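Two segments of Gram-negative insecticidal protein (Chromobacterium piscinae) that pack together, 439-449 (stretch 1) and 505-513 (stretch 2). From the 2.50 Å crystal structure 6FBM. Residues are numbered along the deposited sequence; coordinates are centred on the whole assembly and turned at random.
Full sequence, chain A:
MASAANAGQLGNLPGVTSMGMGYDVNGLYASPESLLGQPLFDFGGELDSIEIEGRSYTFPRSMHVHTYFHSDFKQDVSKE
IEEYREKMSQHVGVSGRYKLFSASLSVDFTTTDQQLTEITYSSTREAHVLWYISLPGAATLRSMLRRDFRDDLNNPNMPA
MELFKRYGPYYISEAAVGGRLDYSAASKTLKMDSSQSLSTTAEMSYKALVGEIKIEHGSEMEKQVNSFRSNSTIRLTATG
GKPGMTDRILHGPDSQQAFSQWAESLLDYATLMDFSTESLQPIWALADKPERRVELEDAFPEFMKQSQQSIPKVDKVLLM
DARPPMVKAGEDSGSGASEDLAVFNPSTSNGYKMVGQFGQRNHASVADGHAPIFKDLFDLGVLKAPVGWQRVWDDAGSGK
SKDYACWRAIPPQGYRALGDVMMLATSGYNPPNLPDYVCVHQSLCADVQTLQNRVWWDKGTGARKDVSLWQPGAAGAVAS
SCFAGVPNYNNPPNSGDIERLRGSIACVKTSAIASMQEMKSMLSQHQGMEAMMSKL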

ATOM      1  N   CYS A 439     -28.843  57.589 -10.330  1.00 12.55           N
ATOM      2  CA  CYS A 439     -28.943  57.476 -11.770  1.00 12.75           C
ATOM      3  C   CYS A 439     -29.212  56.030 -12.104  1.00 13.42           C
ATOM      4  O   CYS A 439     -29.004  55.147 -11.277  1.00 13.31           O
ATOM      5  N   VAL A 440     -29.648  55.808 -13.332  1.00 14.46           N
ATOM      6  CA  VAL A 440     -30.099  54.519 -13.794  1.00 15.79           C
ATOM      7  C   VAL A 440     -29.177  54.114 -14.916  1.00 16.87           C
ATOM      8  O   VAL A 440     -28.771  54.966 -15.702  1.00 17.97           O
ATOM      9  N   HIS A 441     -28.819  52.835 -14.980  1.00 18.05           N
ATOM     10  CA  HIS A 441     -27.893  52.374 -16.010  1.00 19.53           C
ATOM     11  C   HIS A 441     -28.527  52.519 -17.399  1.00 20.87           C
ATOM     12  O   HIS A 441     -29.717  52.254 -17.569  1.00 21.49           O
ATOM     13  N   GLN A 442     -27.707  53.008 -18.331  1.00 23.91           N
ATOM     14  CA  GLN A 442     -27.959  53.116 -19.780  1.00 26.61           C
ATOM     15  C   GLN A 442     -28.881  52.033 -20.361  1.00 26.43           C
ATOM     16  O   GLN A 442     -29.855  52.326 -21.050  1.00 27.00           O
ATOM     17  N   SER A 443     -28.551  50.782 -20.057  1.00 24.10           N
ATOM     18  CA  SER A 443     -29.269  49.619 -20.534  1.00 23.94           C
ATOM     19  C   SER A 443     -30.780  49.638 -20.266  1.00 23.98           C
ATOM     20  O   SER A 443     -31.552  49.091 -21.059  1.00 26.20           O
ATOM     21  N   LEU A 444     -31.191  50.263 -19.161  1.00 23.17           N
ATOM     22  CA  LEU A 444     -32.604  50.360 -18.797  1.00 22.06           C
ATOM     23  C   LEU A 444     -33.276  51.629 -19.290  1.00 23.33           C
ATOM     24  O   LEU A 444     -34.488  51.800 -19.120  1.00 22.92           O
ATOM     25  N   CYS A 445     -32.514  52.524 -19.914  1.00 23.99           N
ATOM     26  CA  CYS A 445     -33.030  53.826 -20.300  1.00 24.21           C
ATOM     27  C   CYS A 445     -33.014  54.009 -21.800  1.00 24.47           C
ATOM     28  O   CYS A 445     -32.274  53.325 -22.523  1.00 24.87           O
ATOM     29  N   ALA A 446     -33.854  54.946 -22.241  1.00 24.95           N
ATOM     30  CA  ALA A 446     -33.907  55.425 -23.622  1.00 25.01           C
ATOM     31  C   ALA A 446     -33.549  56.907 -23.625  1.00 24.78           C
ATOM     32  O   ALA A 446     -34.047  57.660 -22.783  1.00 25.30           O
ATOM     33  N   ASP A 447     -32.710  57.321 -24.576  1.00 24.06           N
ATOM     34  CA  ASP A 447     -32.391  58.744 -24.770  1.00 25.05           C
ATOM     35  C   ASP A 447     -33.665  59.566 -24.904  1.00 25.35           C
ATOM     36  O   ASP A 447     -34.678  59.078 -25.424  1.00 24.58           O
ATOM     37  N   VAL A 448     -33.627  60.811 -24.429  1.00 25.87           N
ATOM     38  CA  VAL A 448     -34.822  61.660 -24.511  1.00 24.80           C
ATOM     39  C   VAL A 448     -35.122  61.946 -25.992  1.00 24.30           C
ATOM     40  O   VAL A 448     -34.222  62.228 -26.771  1.00 23.37           O
ATOM     41  N   GLN A 449     -36.400  61.814 -26.349  1.00 25.40           N
ATOM     42  CA  GLN A 449     -36.889  62.060 -27.704  1.00 26.13           C
ATOM     43  C   GLN A 449     -37.722  63.344 -27.777  1.00 28.20           C
ATOM     44  O   GLN A 449     -37.449  64.220 -28.599  1.00 31.65           O
ATOM     45  N   ILE A 505     -29.085  62.851 -19.531  1.00 19.69           N
ATOM     46  CA  ILE A 505     -30.453  62.670 -19.109  1.00 18.91           C
ATOM     47  C   ILE A 505     -31.085  61.643 -20.003  1.00 19.05           C
ATOM     48  O   ILE A 505     -30.796  61.594 -21.195  1.00 18.74           O
ATOM     49  N   ALA A 506     -31.970  60.839 -19.423  1.00 19.24           N
ATOM     50  CA  ALA A 506     -32.708  59.840 -20.177  1.00 19.02           C
ATOM     51  C   ALA A 506     -34.070  59.582 -19.553  1.00 19.13           C
ATOM     52  O   ALA A 506     -34.423  60.182 -18.526  1.00 21.02           O
ATOM     53  N   CYS A 507     -34.848  58.723 -20.209  1.00 18.56           N
ATOM     54  CA  CYS A 507     -36.104  58.209 -19.671  1.00 18.75           C
ATOM     55  C   CYS A 507     -35.986  56.709 -19.470  1.00 17.85           C
ATOM     56  O   CYS A 507     -35.293  56.032 -20.220  1.00 17.59           O
ATOM     57  N   VAL A 508     -36.708  56.200 -18.478  1.00 17.19           N
ATOM     58  CA  VAL A 508     -36.589  54.819 -18.071  1.00 16.48           C
ATOM     59  C   VAL A 508     -37.638  53.982 -18.788  1.00 17.73           C
ATOM     60  O   VAL A 508     -38.824  54.316 -18.761  1.00 16.28           O
ATOM     61  N   LYS A 509     -37.166  52.895 -19.431  1.00 20.41           N
ATOM     62  CA  LYS A 509     -37.992  51.972 -20.214  1.00 22.87           C
ATOM     63  C   LYS A 509     -39.072  51.258 -19.397  1.00 23.57           C
ATOM     64  O   LYS A 509     -38.823  50.826 -18.254  1.00 22.07           O
ATOM     65  N   THR A 510     -40.245  51.088 -20.020  1.00 23.68           N
ATOM     66  CA  THR A 510     -41.335  50.307 -19.444  1.00 23.28           C
ATOM     67  C   THR A 510     -40.911  48.840 -19.245  1.00 23.25           C
ATOM     68  O   THR A 510     -41.300  48.208 -18.249  1.00 22.87           O
ATOM     69  N   SER A 511     -40.105  48.316 -20.179  1.00 23.30           N
ATOM     70  CA  SER A 511     -39.647  46.928 -20.087  1.00 24.50           C
ATOM     71  C   SER A 511     -38.752  46.621 -18.880  1.00 23.68           C
ATOM     72  O   SER A 511     -38.648  45.461 -18.495  1.00 24.08           O
ATOM     73  N   ALA A 512     -38.136  47.649 -18.279  1.00 24.11           N
ATOM     74  CA  ALA A 512     -37.219  47.484 -17.128  1.00 22.86           C
ATOM     75  C   ALA A 512     -37.904  47.638 -15.779  1.00 22.26           C
ATOM     76  O   ALA A 512     -37.285  47.417 -14.721  1.00 23.15           O
ATOM     77  N   ILE A 513     -39.195  47.971 -15.815  1.00 21.96           N
ATOM     78  CA  ILE A 513     -39.908  48.474 -14.650  1.00 22.94           C
ATOM     79  C   ILE A 513     -41.128  47.627 -14.299  1.00 23.19           C
ATOM     80  O   ILE A 513     -41.835  47.132 -15.183  1.00 20.64           O
TER

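What forms the apolar part of the contact? Leu-444, m at chi1 and t at chi2, has its CA-to-CB bond sideways to stretch 2, yet its CB lies 3.8 Å from CB of Ala-512, whose methyl points toward stretch 1. Val-440 (t) also points toward its partner, Val-508 (p), with CG1 of Val-440 4.4 Å from CG2 of Val-508, a looser touch.

How does the packing continue along the two stretches? CB of Cys-445 lies 3.7 Å from CB of Ala-506; chi1 of Cys-445 is m. Val-448 (t) sets CG2 3.9 Å from CG2 of Ile-505 and 4.0 Å from SG of Cys-507 (m), so one methyl meets two neighbours.

What fixes this register? Antiparallel pairing puts Cys-445 and Val-508 on one face, Ala-446 and Cys-507 on the other. Ala-446 N donates to Cys-507 O (2.7 Å), and Cys-507 N to Ala-446 O (2.9 Å); Lys-509 N adds a bond to Leu-444 O (2.9 Å).

Where does the contact turn polar? Lys-509 (chi1 m, then t throughout) points toward stretch 1 and extends its amine to water 1, with NZ 3.1 Å from the water oxygen. Farther along, water 2 donates to Asp-447 OD1 and Ile-505 O, both 2.8 Å from its oxygen, linking the two stretches. Water 3 accepts from Val-448 N and donates to Ile-505 O.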

ATOM      1  CB  CYS A 439     -27.642  57.944 -12.407  1.00 12.08           C
ATOM      2  SG  CYS A 439     -27.291  59.636 -12.014  1.00 11.24           S
ATOM      3  CB  VAL A 440     -31.557  54.617 -14.290  1.00 16.79           C
ATOM      4  CG1 VAL A 440     -32.070  53.242 -14.759  1.00 17.04           C
ATOM      5  CG2 VAL A 440     -32.440  55.139 -13.159  1.00 17.08           C
ATOM      6  CB  HIS A 441     -27.420  50.921 -15.776  1.00 19.66           C
ATOM      7  CG  HIS A 441     -26.264  50.531 -16.643  1.00 18.96           C
ATOM      8  ND1 HIS A 441     -26.410  49.739 -17.759  1.00 19.33           N
ATOM      9  CD2 HIS A 441     -24.948  50.823 -16.566  1.00 18.86           C
ATOM     10  CE1 HIS A 441     -25.235  49.576 -18.346  1.00 19.22           C
ATOM     11  NE2 HIS A 441     -24.334  50.239 -17.653  1.00 19.27           N
ATOM     12  CB  GLN A 442     -26.573  53.077 -20.469  1.00 30.72           C
ATOM     13  CG  GLN A 442     -26.495  52.854 -21.982  1.00 35.00           C
ATOM     14  CD  GLN A 442     -25.097  53.188 -22.523  1.00 38.73           C
ATOM     15  OE1 GLN A 442     -24.085  53.072 -21.796  1.00 35.66           O
ATOM     16  NE2 GLN A 442     -25.033  53.627 -23.804  1.00 40.72           N
ATOM     17  CB  SER A 443     -28.657  48.365 -19.912  1.00 24.69           C
ATOM     18  OG  SER A 443     -28.652  48.453 -18.491  1.00 24.25           O
ATOM     19  CB  LEU A 444     -32.748  50.306 -17.277  1.00 21.12           C
ATOM     20  CG  LEU A 444     -31.977  49.216 -16.547  1.00 19.57           C
ATOM     21  CD1 LEU A 444     -32.448  49.185 -15.091  1.00 18.48           C
ATOM     22  CD2 LEU A 444     -32.193  47.870 -17.212  1.00 18.84           C
ATOM     23  CB  CYS A 445     -32.194  54.929 -19.669  1.00 25.25           C
ATOM     24  SG  CYS A 445     -32.054  54.810 -17.883  1.00 24.14           S
ATOM     25  CB  ALA A 446     -35.299  55.226 -24.188  1.00 24.04           C
ATOM     26  CB  ASP A 447     -31.550  58.951 -26.043  1.00 24.64           C
ATOM     27  CG  ASP A 447     -30.174  58.318 -25.955  1.00 24.92           C
ATOM     28  OD1 ASP A 447     -29.655  58.114 -24.825  1.00 24.38           O
ATOM     29  OD2 ASP A 447     -29.609  58.054 -27.036  1.00 24.36           O
ATOM     30  CB  VAL A 448     -34.694  62.951 -23.690  1.00 24.01           C
ATOM     31  CG1 VAL A 448     -35.923  63.825 -23.858  1.00 23.72           C
ATOM     32  CG2 VAL A 448     -34.527  62.620 -22.218  1.00 24.61           C
ATOM     33  CB  GLN A 449     -37.680  60.858 -28.194  1.00 23.90           C
ATOM     34  CG  GLN A 449     -36.792  59.659 -28.449  1.00 23.06           C
ATOM     35  CD  GLN A 449     -37.483  58.557 -29.213  1.00 24.22           C
ATOM     36  OE1 GLN A 449     -38.640  58.205 -28.941  1.00 22.25           O
ATOM     37  NE2 GLN A 449     -36.774  58.016 -30.210  1.00 24.87           N
ATOM     38  CB  ILE A 505     -31.264  63.991 -19.190  1.00 19.06           C
ATOM     39  CG1 ILE A 505     -30.719  65.027 -18.201  1.00 19.20           C
ATOM     40  CG2 ILE A 505     -32.761  63.756 -18.977  1.00 18.67           C
ATOM     41  CD1 ILE A 505     -31.069  64.700 -16.758  1.00 20.55           C
ATOM     42  CB  ALA A 506     -31.907  58.562 -20.271  1.00 18.57           C
ATOM     43  CB  CYS A 507     -37.252  58.494 -20.625  1.00 20.04           C
ATOM     44  SG  CYS A 507     -37.433  60.217 -21.035  1.00 22.75           S
ATOM     45  CB  VAL A 508     -36.651  54.653 -16.533  1.00 16.24           C
ATOM     46  CG1 VAL A 508     -37.987  55.102 -15.906  1.00 15.34           C
ATOM     47  CG2 VAL A 508     -36.286  53.229 -16.138  1.00 16.28           C
ATOM     48  CB  LYS A 509     -37.129  50.882 -20.851  1.00 26.09           C
ATOM     49  CG  LYS A 509     -36.175  51.334 -21.947  1.00 28.56           C
ATOM     50  CD  LYS A 509     -35.246  50.179 -22.319  1.00 30.70           C
ATOM     51  CE  LYS A 509     -34.709  50.243 -23.726  1.00 33.47           C
ATOM     52  NZ  LYS A 509     -33.803  49.077 -23.907  1.00 35.28           N
ATOM     53  CB  THR A 510     -42.612  50.394 -20.320  1.00 23.03           C
ATOM     54  OG1 THR A 510     -43.018  51.757 -20.422  1.00 22.97           O
ATOM     55  CG2 THR A 510     -43.781  49.567 -19.727  1.00 22.18           C
ATOM     56  CB  SER A 511     -38.969  46.473 -21.391  1.00 24.89           C
ATOM     57  OG  SER A 511     -37.928  47.341 -21.777  1.00 28.01           O
ATOM     58  CB  ALA A 512     -36.060  48.466 -17.244  1.00 21.74           C
ATOM     59  CB  ILE A 513     -40.294  49.930 -14.955  1.00 24.77           C
ATOM     60  CG1 ILE A 513     -39.243  50.832 -14.350  1.00 26.00           C
ATOM     61  CG2 ILE A 513     -41.701  50.324 -14.473  1.00 24.77           C
ATOM     62  CD1 ILE A 513     -39.265  52.213 -14.973  1.00 27.81           C
TER
HETATM   63  O   HOH W   1     -31.119  50.453 -23.388  1.00 16.10           O
HETATM   64  O   HOH W   2     -29.189  59.906 -22.783  1.00 17.06           O
HETATM   65  O   HOH W   3     -31.163  61.918 -24.017  1.00 22.59           O